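Local coordinates for putative glycerophosphodiester phosphodiesterase (Galdieria sulphuraria, PDB 2O55), which is of unproven function but belongs to the glycerophosphoryl diester phosphodiesterase family and has a TIM-barrel fold, at residues 4-10 / 237-243; 108-114 / 143-149; 191-197 / 213-219; 230-234 / 248-253. All blocks are in the same frame, centred on the assembly; numbering follows the deposited sequence.

Overall arrangement
Contacts 1, 2 and 3 pair neighbouring parallel strands in one closed eight-stranded barrel, while contact 4 is helix packing on its outside. Contact 1 joins the first strand to the last, closing the barrel. It adjoins contact 3 (centres about 9 Å apart) because strands 214-218 and 240-243 are neighbours; D239 OD2 is 2.7 Å from V215 N. Contact 4, centred about 8 Å from contact 1, covers its outer face, where I9 CD1 reaches L249 CG at 3.2 Å. Contacts 2 and 3 meet across the barrel interior, E114 OE1 lying 3.5 Å from W218 CH2. W218 hydrogen-bonds one bound sulfate at the strands' C-terminal ends, and E114's side chain lies about 3 Å from another.

Contact 1. Residues 4-10 / 237-243; sequences VIIPKIV and QVDLICS
The P7 ring overlaps V238 and I241, its CB 4.1 Å from both V238 CG2 and I241 CG1. Proline suits this place just ahead of strand 8-10, since its missing N-H costs the pairing no bond. From there the chains run parallel, the strand axes 4.7 Å apart and at 32° (signed -32°), with K8 opposite L240, I9 opposite I241 and V10 opposite C242. K8 N donates to D239 O (2.9 Å), I241 N to K8 O (3.0 Å), V10 N to I241 O (2.8 Å) and S243 N to V10 O (3.1 Å). V10, a t rotamer, shares the barrel interior with L240 and C242, its CG2 3.7 Å from L240 CD2; I9 and I241 face outward to the helices. Before the strands begin, Q237 leaves its helix with positive phi (70/34), and its long side chain hydrogen-bonds I5 N through OE1 (2.8 Å). D239 OD2 is hydrogen-bonded to V215 N and H209 NE2. Joining first strand to last, this seam closes a TIM barrel. Backbone bonds fix its register, mostly apolar side chains line both faces, with K8 the exception at the exposed end, and one glutamine amide carries the pairing into the N-terminal loop.

Contact 2. Residues 108-114 / 143-149; sequences NLKLNLE and RVDYCSF
Parallel strands 110-114 and 144-148, with axes 4.7 Å apart and at 27° (signed -27°), pair L111 with V144, N112 with D145, L113 with Y146 and E114 with C147. The backbone bonds are L111 N to R143 O (2.8 Å), D145 N to L111 O (2.9 Å), L113 N to D145 O (3.0 Å) and C147 N to L113 O (2.8 Å). L111 and L113, both m,t, turn outward with V144 and Y146: L111 CD1 is 3.6 Å from V144 CG2, and L113 CD1 is 4.1 Å from Y146 CE2. Y146, chi1 m, lies under helix 127-136, the crossover of this beta-alpha-beta unit. Inside the barrel D145 (t) bonds T167, while E114, extended t,t, carries OE2 to 3.2 Å from F149 CD1. R143, chi1 m with chi2 and chi3 between wells (-140° and -107°), folds back so that NH1 makes weak hydrogen bonds with L109 O (2.7 Å) and F107 O. Mainly apolar groups thus pack outward against the helices, whereas N112, D145 and E114 point inward.

Contact 3. Residues 191-197 / 213-219; sequences NGVSMLF and LSVTVWM. With SO4 (sulfate ion), chain B.
A tryptophan indole reaches from the barrel wall to a bound ion: W218 NE1 donates to sulfate O1 at 2.9 Å and an almost straight 173°. W218 is a t rotamer with chi2 near -80°, and the long, flat indole carries its single N-H out to the ion. The sulfate, probably from the crystallisation liquor, is also held by R13 and H56, and H12 meets the indole edge-to-face. L196 CD1 packs on W218 CD1 at 3.6 Å. The strands beneath, 192-196 and 214-218, are parallel, with axes 4.6 Å apart at 27° (signed -27°), and G192, V193, S194, M195 and L196 pair in order with S214 to W218. They are consecutive strands of a TIM barrel, joined by helix 202-210 in a right-handed beta-alpha-beta crossover. Six hydrogen bonds hold them: S214 N to N191 O (3.2 Å), V193 N to S214 O (2.8 Å), T216 N to V193 O (3.0 Å), M195 N to T216 O (2.9 Å), W218 N to M195 O (2.8 Å) and F197 N to W218 O (3.2 Å). Small S194 and T216 fit the crowded interior, CB to CB 4.0 Å; at G192 an ideal CB would lie only 3.1 Å from S214 OG. Outward, V193 CG2 meets V215 CG2 at 3.7 Å. The selenium of selenomethionine M219 makes an oblique Met-aromatic contact, 4.5 Å from the F197 ring centroid.

Contact 4. Residues 230-234 / 248-253; sequences WKKCL and GLMNFL
W230 and F252 bury the most surface, and L249 follows. Both segments are helical, 230-234 within helix 227-236 and 248-253 within helix 246-253; their axes come no closer than 11.6 Å and cross at 59° (signed -59°). Large aromatic side chains bridge that wide gap. W230, chi1 m and chi2 near -25°, lays its indole on segment 248-253 near the N-terminal end of helix 246-253: L249 CA stands 3.8 Å from the six-membered ring centroid, 13° off the normal, a CH-pi contact. G248 lets the ring come this close, with W230 CZ3 3.3 Å from G248 O; an ideal CB on G248 would be 3.0 Å from W230 CH2. The helices flank strand 240-243, the last of the TIM barrel, and pack on the barrel's outer face, where L249 touches I9 and I241. The indole N-H of W230 is taken by D225. F252, chi1 t, points back across the gap, its ring face receiving W230 CB at 4.1 Å from the centroid in a second CH-pi contact. K231 CG is 4.0 Å from F252 CZ, so the lysine's aliphatic part packs beside the ring while its amine leads away. L234 CD2 meets L253 CD2 at 4.3 Å.

Contact 1. Residues 4-10 / 237-243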
# COMPACT_ATOMS: atom_id res chain seq x y z
N VAL A 4 -21.75 14.70 -1.78
CA VAL A 4 -20.94 14.16 -0.67
C VAL A 4 -20.20 12.84 -0.97
O VAL A 4 -20.83 11.84 -1.29
CB VAL A 4 -21.77 14.01 0.65
CG1 VAL A 4 -20.92 13.35 1.76
CG2 VAL A 4 -22.33 15.37 1.10
N ILE A 5 -18.87 12.86 -0.87
CA ILE A 5 -18.04 11.66 -1.11
C ILE A 5 -17.91 10.79 0.15
O ILE A 5 -17.30 11.20 1.15
CB ILE A 5 -16.59 12.01 -1.62
CG1 ILE A 5 -16.61 12.91 -2.85
CG2 ILE A 5 -15.80 10.74 -1.90
CD1 ILE A 5 -15.21 13.23 -3.38
N ILE A 6 -18.45 9.58 0.11
CA ILE A 6 -18.15 8.58 1.14
C ILE A 6 -16.85 7.86 0.73
O ILE A 6 -16.79 7.23 -0.33
CB ILE A 6 -19.34 7.57 1.34
CG1 ILE A 6 -20.66 8.31 1.57
CG2 ILE A 6 -19.07 6.63 2.51
CD1 ILE A 6 -21.88 7.67 0.82
N PRO A 7 -15.80 7.94 1.57
CA PRO A 7 -14.50 7.40 1.15
C PRO A 7 -14.50 5.89 1.25
O PRO A 7 -15.27 5.34 2.03
CB PRO A 7 -13.51 8.00 2.17
CG PRO A 7 -14.33 8.97 3.03
CD PRO A 7 -15.75 8.49 2.93
N LYS A 8 -13.67 5.23 0.47
CA LYS A 8 -13.56 3.77 0.56
C LYS A 8 -12.41 3.36 1.48
O LYS A 8 -11.43 4.10 1.60
CB LYS A 8 -13.39 3.18 -0.84
CG LYS A 8 -14.60 3.37 -1.73
CD LYS A 8 -14.27 3.09 -3.16
CE LYS A 8 -15.51 3.27 -3.98
NZ LYS A 8 -15.21 4.30 -5.04
N ILE A 9 -12.52 2.19 2.11
CA ILE A 9 -11.50 1.73 3.06
C ILE A 9 -10.33 1.06 2.34
O ILE A 9 -10.54 0.21 1.49
CB ILE A 9 -12.03 0.68 4.08
CG1 ILE A 9 -13.47 0.95 4.51
CG2 ILE A 9 -11.11 0.57 5.27
CD1 ILE A 9 -13.68 2.27 5.13
N VAL A 10 -9.11 1.44 2.70
CA VAL A 10 -7.94 0.65 2.32
C VAL A 10 -7.38 -0.02 3.57
O VAL A 10 -7.00 0.67 4.53
CB VAL A 10 -6.84 1.51 1.69
CG1 VAL A 10 -5.71 0.61 1.28
CG2 VAL A 10 -7.36 2.23 0.49
N GLN A 237 -13.22 15.33 2.65
CA GLN A 237 -13.78 14.77 1.42
C GLN A 237 -12.75 13.98 0.58
O GLN A 237 -12.81 13.98 -0.64
CB GLN A 237 -14.47 15.86 0.57
CG GLN A 237 -15.76 16.46 1.14
CD GLN A 237 -17.01 16.06 0.34
OE1 GLN A 237 -17.46 14.91 0.40
NE2 GLN A 237 -17.57 17.02 -0.42
N VAL A 238 -11.82 13.32 1.26
CA VAL A 238 -10.90 12.37 0.63
C VAL A 238 -11.65 11.21 -0.02
O VAL A 238 -12.81 10.95 0.32
CB VAL A 238 -9.91 11.78 1.66
CG1 VAL A 238 -9.19 12.91 2.36
CG2 VAL A 238 -10.63 10.90 2.69
N ASP A 239 -10.98 10.53 -0.96
CA ASP A 239 -11.56 9.39 -1.69
C ASP A 239 -11.35 8.05 -1.01
O ASP A 239 -12.20 7.17 -1.06
CB ASP A 239 -10.99 9.37 -3.11
CG ASP A 239 -11.27 10.66 -3.85
OD1 ASP A 239 -12.47 10.96 -4.13
OD2 ASP A 239 -10.30 11.39 -4.13
N LEU A 240 -10.20 7.90 -0.36
CA LEU A 240 -9.86 6.63 0.28
C LEU A 240 -9.18 6.94 1.60
O LEU A 240 -8.64 8.04 1.80
CB LEU A 240 -8.98 5.75 -0.61
CG LEU A 240 -9.46 5.33 -2.03
CD1 LEU A 240 -8.91 6.20 -3.17
CD2 LEU A 240 -9.08 3.92 -2.30
N ILE A 241 -9.24 5.98 2.52
CA ILE A 241 -8.56 6.11 3.80
C ILE A 241 -7.80 4.85 4.07
O ILE A 241 -8.40 3.76 4.19
CB ILE A 241 -9.52 6.35 4.94
CG1 ILE A 241 -10.33 7.63 4.68
CG2 ILE A 241 -8.73 6.38 6.26
CD1 ILE A 241 -11.33 7.96 5.71
N CYS A 242 -6.48 4.99 4.15
CA CYS A 242 -5.66 3.86 4.46
C CYS A 242 -5.58 3.80 5.97
O CYS A 242 -4.74 4.47 6.60
CB CYS A 242 -4.28 4.01 3.81
SG CYS A 242 -3.30 2.49 3.83
N SER A 243 -6.48 3.00 6.55
CA SER A 243 -6.75 2.93 7.99
C SER A 243 -6.02 1.80 8.69
O SER A 243 -5.84 0.73 8.14
CB SER A 243 -8.24 2.74 8.20
OG SER A 243 -8.57 2.70 9.59

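Contact 2. Residues 108-114 / 143-149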
# COMPACT_ATOMS: atom_id res chain seq x y z
N ASN A 108 -13.87 -9.06 -5.60
CA ASN A 108 -13.07 -8.14 -6.40
C ASN A 108 -12.20 -7.17 -5.55
O ASN A 108 -12.29 -5.94 -5.66
CB ASN A 108 -13.98 -7.39 -7.38
CG ASN A 108 -13.21 -6.66 -8.46
OD1 ASN A 108 -12.23 -7.16 -9.00
ND2 ASN A 108 -13.67 -5.47 -8.80
N LEU A 109 -11.35 -7.73 -4.70
CA LEU A 109 -10.34 -6.95 -3.99
C LEU A 109 -9.44 -6.25 -4.99
O LEU A 109 -9.04 -6.84 -5.99
CB LEU A 109 -9.47 -7.86 -3.14
CG LEU A 109 -8.42 -7.21 -2.22
CD1 LEU A 109 -9.10 -6.39 -1.13
CD2 LEU A 109 -7.53 -8.26 -1.61
N LYS A 110 -9.15 -4.99 -4.72
CA LYS A 110 -8.13 -4.27 -5.46
C LYS A 110 -6.98 -4.03 -4.49
O LYS A 110 -7.19 -4.11 -3.27
CB LYS A 110 -8.67 -2.96 -6.01
CG LYS A 110 -9.99 -3.10 -6.75
CD LYS A 110 -10.34 -1.84 -7.51
CE LYS A 110 -11.61 -2.05 -8.31
NZ LYS A 110 -12.50 -0.87 -8.17
N LEU A 111 -5.78 -3.75 -5.00
CA LEU A 111 -4.60 -3.61 -4.15
C LEU A 111 -3.85 -2.28 -4.34
O LEU A 111 -3.72 -1.75 -5.46
CB LEU A 111 -3.64 -4.77 -4.39
CG LEU A 111 -4.22 -6.18 -4.51
CD1 LEU A 111 -3.35 -7.02 -5.43
CD2 LEU A 111 -4.39 -6.88 -3.15
N ASN A 112 -3.37 -1.74 -3.22
CA ASN A 112 -2.30 -0.75 -3.24
C ASN A 112 -0.96 -1.37 -2.84
O ASN A 112 -0.75 -1.77 -1.70
CB ASN A 112 -2.65 0.43 -2.35
CG ASN A 112 -3.91 1.14 -2.79
OD1 ASN A 112 -4.30 1.10 -3.96
ND2 ASN A 112 -4.56 1.80 -1.85
N LEU A 113 -0.05 -1.45 -3.81
CA LEU A 113 1.27 -1.99 -3.60
C LEU A 113 2.29 -0.86 -3.40
O LEU A 113 2.53 -0.09 -4.33
CB LEU A 113 1.67 -2.84 -4.79
CG LEU A 113 0.58 -3.82 -5.23
CD1 LEU A 113 1.02 -4.56 -6.47
CD2 LEU A 113 0.19 -4.80 -4.14
N GLU A 114 2.85 -0.74 -2.19
CA GLU A 114 3.98 0.18 -1.99
C GLU A 114 5.35 -0.47 -2.31
O GLU A 114 5.71 -1.53 -1.78
CB GLU A 114 3.99 0.84 -0.60
CG GLU A 114 5.10 1.90 -0.50
CD GLU A 114 5.19 2.65 0.83
OE1 GLU A 114 4.52 2.22 1.82
OE2 GLU A 114 5.94 3.67 0.87
N ARG A 143 -6.70 -4.17 -11.32
CA ARG A 143 -6.96 -4.23 -9.88
C ARG A 143 -5.75 -3.85 -8.99
O ARG A 143 -5.70 -4.18 -7.79
CB ARG A 143 -7.33 -5.65 -9.50
CG ARG A 143 -8.43 -6.31 -10.31
CD ARG A 143 -9.28 -7.09 -9.36
NE ARG A 143 -9.14 -8.55 -9.42
CZ ARG A 143 -9.58 -9.36 -8.47
NH1 ARG A 143 -10.15 -8.86 -7.38
NH2 ARG A 143 -9.46 -10.67 -8.57
N VAL A 144 -4.77 -3.17 -9.57
CA VAL A 144 -3.50 -2.94 -8.89
C VAL A 144 -3.03 -1.51 -9.15
O VAL A 144 -2.97 -1.06 -10.30
CB VAL A 144 -2.43 -4.00 -9.31
CG1 VAL A 144 -1.08 -3.40 -9.41
CG2 VAL A 144 -2.41 -5.15 -8.33
N ASP A 145 -2.70 -0.83 -8.05
CA ASP A 145 -2.20 0.53 -8.08
C ASP A 145 -0.88 0.58 -7.32
O ASP A 145 -0.82 0.19 -6.15
CB ASP A 145 -3.22 1.42 -7.39
CG ASP A 145 -3.05 2.87 -7.74
OD1 ASP A 145 -4.06 3.48 -8.17
OD2 ASP A 145 -1.92 3.40 -7.60
N TYR A 146 0.18 1.04 -7.98
CA TYR A 146 1.53 1.05 -7.38
C TYR A 146 1.83 2.41 -6.81
O TYR A 146 1.52 3.45 -7.44
CB TYR A 146 2.62 0.71 -8.39
CG TYR A 146 2.29 -0.42 -9.34
CD1 TYR A 146 1.63 -0.15 -10.53
CD2 TYR A 146 2.66 -1.75 -9.06
CE1 TYR A 146 1.32 -1.17 -11.42
CE2 TYR A 146 2.36 -2.79 -9.95
CZ TYR A 146 1.69 -2.49 -11.14
OH TYR A 146 1.35 -3.44 -12.06
N CYS A 147 2.42 2.44 -5.62
CA CYS A 147 2.77 3.71 -5.00
C CYS A 147 4.13 3.68 -4.30
O CYS A 147 4.69 2.60 -4.05
CB CYS A 147 1.69 4.13 -4.04
SG CYS A 147 1.58 2.96 -2.76
N SER A 148 4.64 4.88 -3.99
CA SER A 148 5.94 5.05 -3.39
C SER A 148 6.13 6.46 -2.88
O SER A 148 5.47 7.40 -3.36
CB SER A 148 7.03 4.73 -4.41
OG SER A 148 8.31 4.87 -3.84
N PHE A 149 7.00 6.61 -1.89
CA PHE A 149 7.51 7.92 -1.49
C PHE A 149 8.53 8.40 -2.48
O PHE A 149 8.67 9.60 -2.69
CB PHE A 149 8.12 7.87 -0.11
CG PHE A 149 7.11 7.77 0.94
CD1 PHE A 149 6.98 6.61 1.69
CD2 PHE A 149 6.20 8.80 1.15
CE1 PHE A 149 6.01 6.50 2.67
CE2 PHE A 149 5.22 8.69 2.13
CZ PHE A 149 5.14 7.54 2.89

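Contact 3. Residues 191-197 / 213-219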
# COMPACT_ATOMS: atom_id res chain seq x y z
N ASN A 191 -2.37 8.77 -11.22
CA ASN A 191 -3.80 9.05 -11.19
C ASN A 191 -4.27 9.47 -9.80
O ASN A 191 -5.38 9.99 -9.63
CB ASN A 191 -4.60 7.87 -11.74
CG ASN A 191 -4.78 6.76 -10.72
OD1 ASN A 191 -3.81 6.21 -10.18
ND2 ASN A 191 -6.04 6.42 -10.44
N GLY A 192 -3.44 9.26 -8.80
CA GLY A 192 -3.81 9.65 -7.45
C GLY A 192 -2.65 10.19 -6.64
O GLY A 192 -1.49 10.01 -7.01
N VAL A 193 -2.98 10.85 -5.53
CA VAL A 193 -2.03 11.28 -4.50
C VAL A 193 -2.44 10.69 -3.15
O VAL A 193 -3.63 10.40 -2.91
CB VAL A 193 -1.94 12.83 -4.32
CG1 VAL A 193 -1.34 13.50 -5.53
CG2 VAL A 193 -3.30 13.43 -4.00
N SER A 194 -1.44 10.56 -2.28
CA SER A 194 -1.68 10.01 -0.95
C SER A 194 -0.88 10.76 0.12
O SER A 194 0.34 10.93 0.01
CB SER A 194 -1.38 8.51 -0.95
OG SER A 194 -1.41 8.01 0.37
N MSE A 195 -1.57 11.20 1.17
CA MSE A 195 -0.94 12.10 2.13
C MSE A 195 -1.13 11.62 3.53
O MSE A 195 -2.15 11.03 3.84
CB MSE A 195 -1.55 13.49 2.03
CG MSE A 195 -2.47 13.67 0.81
SE MSE A 195 -1.52 14.36 -0.73
CE MSE A 195 -0.65 15.82 0.25
N LEU A 196 -0.16 11.94 4.38
CA LEU A 196 -0.30 11.65 5.79
C LEU A 196 -1.38 12.54 6.41
O LEU A 196 -1.58 13.70 6.02
CB LEU A 196 1.06 11.72 6.52
CG LEU A 196 1.95 10.47 6.42
CD1 LEU A 196 2.25 9.98 4.99
CD2 LEU A 196 3.25 10.71 7.17
N PHE A 197 -2.09 11.95 7.36
CA PHE A 197 -3.24 12.59 7.93
C PHE A 197 -2.90 13.91 8.58
O PHE A 197 -3.56 14.89 8.32
CB PHE A 197 -3.91 11.64 8.92
CG PHE A 197 -5.14 12.21 9.58
CD1 PHE A 197 -5.19 12.39 10.97
CD2 PHE A 197 -6.26 12.57 8.83
CE1 PHE A 197 -6.32 12.91 11.59
CE2 PHE A 197 -7.39 13.08 9.45
CZ PHE A 197 -7.43 13.25 10.82
N LEU A 213 -7.60 14.22 -9.88
CA LEU A 213 -6.80 13.19 -9.20
C LEU A 213 -7.49 12.69 -7.93
O LEU A 213 -8.18 13.47 -7.26
CB LEU A 213 -5.43 13.73 -8.80
CG LEU A 213 -4.48 14.31 -9.85
CD1 LEU A 213 -3.34 14.97 -9.14
CD2 LEU A 213 -3.94 13.27 -10.84
N SER A 214 -7.30 11.42 -7.57
CA SER A 214 -7.90 10.92 -6.34
C SER A 214 -7.01 11.17 -5.11
O SER A 214 -5.79 11.20 -5.21
CB SER A 214 -8.26 9.44 -6.46
OG SER A 214 -7.38 8.63 -5.71
N VAL A 215 -7.63 11.35 -3.94
CA VAL A 215 -6.89 11.58 -2.71
C VAL A 215 -7.12 10.50 -1.68
O VAL A 215 -8.27 10.09 -1.44
CB VAL A 215 -7.22 12.91 -2.07
CG1 VAL A 215 -6.55 13.01 -0.68
CG2 VAL A 215 -6.78 14.04 -2.98
N THR A 216 -6.02 10.05 -1.08
CA THR A 216 -6.03 8.97 -0.13
C THR A 216 -5.36 9.47 1.15
O THR A 216 -4.23 9.96 1.11
CB THR A 216 -5.28 7.77 -0.71
OG1 THR A 216 -5.90 7.39 -1.95
CG2 THR A 216 -5.22 6.60 0.27
N VAL A 217 -6.08 9.39 2.27
CA VAL A 217 -5.45 9.64 3.56
C VAL A 217 -4.66 8.41 4.01
O VAL A 217 -5.15 7.26 3.94
CB VAL A 217 -6.47 9.97 4.65
CG1 VAL A 217 -5.75 10.26 5.94
CG2 VAL A 217 -7.30 11.15 4.23
N TRP A 218 -3.46 8.68 4.47
CA TRP A 218 -2.55 7.64 4.91
C TRP A 218 -2.38 7.75 6.42
O TRP A 218 -2.01 8.82 6.94
CB TRP A 218 -1.22 7.79 4.16
CG TRP A 218 -0.18 6.78 4.51
CD1 TRP A 218 0.64 6.79 5.61
CD2 TRP A 218 0.17 5.62 3.75
NE1 TRP A 218 1.48 5.70 5.57
CE2 TRP A 218 1.22 4.97 4.44
CE3 TRP A 218 -0.29 5.07 2.54
CZ2 TRP A 218 1.80 3.79 3.97
CZ3 TRP A 218 0.31 3.89 2.07
CH2 TRP A 218 1.33 3.27 2.78
N MSE A 219 -2.66 6.66 7.15
CA MSE A 219 -2.37 6.62 8.59
C MSE A 219 -1.06 5.86 8.83
O MSE A 219 -0.98 4.68 8.55
CB MSE A 219 -3.51 5.98 9.39
CG MSE A 219 -4.90 6.51 9.06
SE MSE A 219 -5.19 8.37 9.56
CE MSE A 219 -7.08 8.41 9.32
S SO4 B . 4.01 3.49 7.43
O1 SO4 B . 3.52 4.86 7.46
O2 SO4 B . 4.80 3.32 8.63
O3 SO4 B . 2.89 2.59 7.54
O4 SO4 B . 4.76 3.17 6.21

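Contact 4. Residues 230-234 / 248-253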
# COMPACT_ATOMS: atom_id res chain seq x y z
N TRP A 230 -11.64 10.08 11.52
CA TRP A 230 -12.53 9.74 10.44
C TRP A 230 -13.53 10.84 10.18
O TRP A 230 -13.88 11.10 9.04
CB TRP A 230 -13.21 8.43 10.78
CG TRP A 230 -12.20 7.36 11.04
CD1 TRP A 230 -10.92 7.32 10.55
CD2 TRP A 230 -12.37 6.19 11.82
NE1 TRP A 230 -10.29 6.19 10.98
CE2 TRP A 230 -11.16 5.47 11.76
CE3 TRP A 230 -13.43 5.66 12.56
CZ2 TRP A 230 -10.97 4.25 12.42
CZ3 TRP A 230 -13.25 4.46 13.22
CH2 TRP A 230 -12.03 3.77 13.15
N LYS A 231 -13.97 11.49 11.26
CA LYS A 231 -14.83 12.65 11.18
C LYS A 231 -14.17 13.72 10.34
O LYS A 231 -14.80 14.27 9.45
CB LYS A 231 -15.19 13.16 12.58
CG LYS A 231 -16.63 12.80 13.00
CD LYS A 231 -16.79 12.55 14.51
CE LYS A 231 -18.25 12.66 14.95
NZ LYS A 231 -18.62 14.02 15.45
N LYS A 232 -12.89 13.99 10.60
CA LYS A 232 -12.14 14.98 9.82
C LYS A 232 -11.93 14.51 8.38
O LYS A 232 -12.10 15.28 7.44
CB LYS A 232 -10.80 15.31 10.49
CG LYS A 232 -9.99 16.42 9.80
CD LYS A 232 -10.76 17.79 9.80
CE LYS A 232 -9.87 19.00 9.42
NZ LYS A 232 -8.78 19.24 10.41
N CYS A 233 -11.55 13.25 8.21
CA CYS A 233 -11.48 12.68 6.86
C CYS A 233 -12.68 12.99 5.99
O CYS A 233 -12.49 13.45 4.89
CB CYS A 233 -11.24 11.18 6.93
SG CYS A 233 -9.52 10.81 7.43
N LEU A 234 -13.89 12.77 6.50
CA LEU A 234 -15.13 13.14 5.80
C LEU A 234 -15.23 14.64 5.52
O LEU A 234 -15.55 15.04 4.40
CB LEU A 234 -16.37 12.72 6.56
CG LEU A 234 -16.74 11.26 6.82
CD1 LEU A 234 -18.23 11.16 7.10
CD2 LEU A 234 -16.41 10.42 5.64
N GLY A 248 -13.19 -0.86 12.34
CA GLY A 248 -13.69 0.33 13.03
C GLY A 248 -14.16 1.38 12.05
O GLY A 248 -15.22 2.01 12.23
N LEU A 249 -13.38 1.58 10.99
CA LEU A 249 -13.71 2.53 9.96
C LEU A 249 -14.99 2.13 9.25
O LEU A 249 -15.87 2.98 9.06
CB LEU A 249 -12.56 2.69 8.95
CG LEU A 249 -12.74 3.71 7.81
CD1 LEU A 249 -13.44 4.96 8.29
CD2 LEU A 249 -11.42 4.09 7.20
N MSE A 250 -15.12 0.85 8.88
CA MSE A 250 -16.34 0.35 8.27
C MSE A 250 -17.54 0.56 9.19
O MSE A 250 -18.58 1.06 8.77
CB MSE A 250 -16.21 -1.14 7.96
CG MSE A 250 -16.39 -1.52 6.48
SE MSE A 250 -17.83 -0.65 5.37
CE MSE A 250 -17.85 -1.96 3.70
N ASN A 251 -17.36 0.18 10.47
CA ASN A 251 -18.41 0.30 11.48
C ASN A 251 -18.85 1.74 11.65
O ASN A 251 -20.04 2.01 11.82
CB ASN A 251 -17.95 -0.28 12.82
CG ASN A 251 -18.06 -1.80 12.86
OD1 ASN A 251 -18.34 -2.45 11.86
ND2 ASN A 251 -17.83 -2.36 14.03
N PHE A 252 -17.89 2.65 11.59
CA PHE A 252 -18.17 4.08 11.52
C PHE A 252 -19.04 4.43 10.29
O PHE A 252 -20.18 4.89 10.43
CB PHE A 252 -16.86 4.89 11.52
CG PHE A 252 -17.06 6.39 11.47
CD1 PHE A 252 -17.52 7.09 12.59
CD2 PHE A 252 -16.76 7.11 10.31
CE1 PHE A 252 -17.71 8.49 12.55
CE2 PHE A 252 -16.94 8.52 10.27
CZ PHE A 252 -17.41 9.20 11.39
N LEU A 253 -18.50 4.18 9.10
CA LEU A 253 -19.12 4.58 7.84
C LEU A 253 -20.55 4.03 7.72
O LEU A 253 -21.39 4.61 7.01
CB LEU A 253 -18.23 4.18 6.65
CG LEU A 253 -16.79 4.73 6.57
CD1 LEU A 253 -16.09 4.25 5.33
CD2 LEU A 253 -16.71 6.24 6.59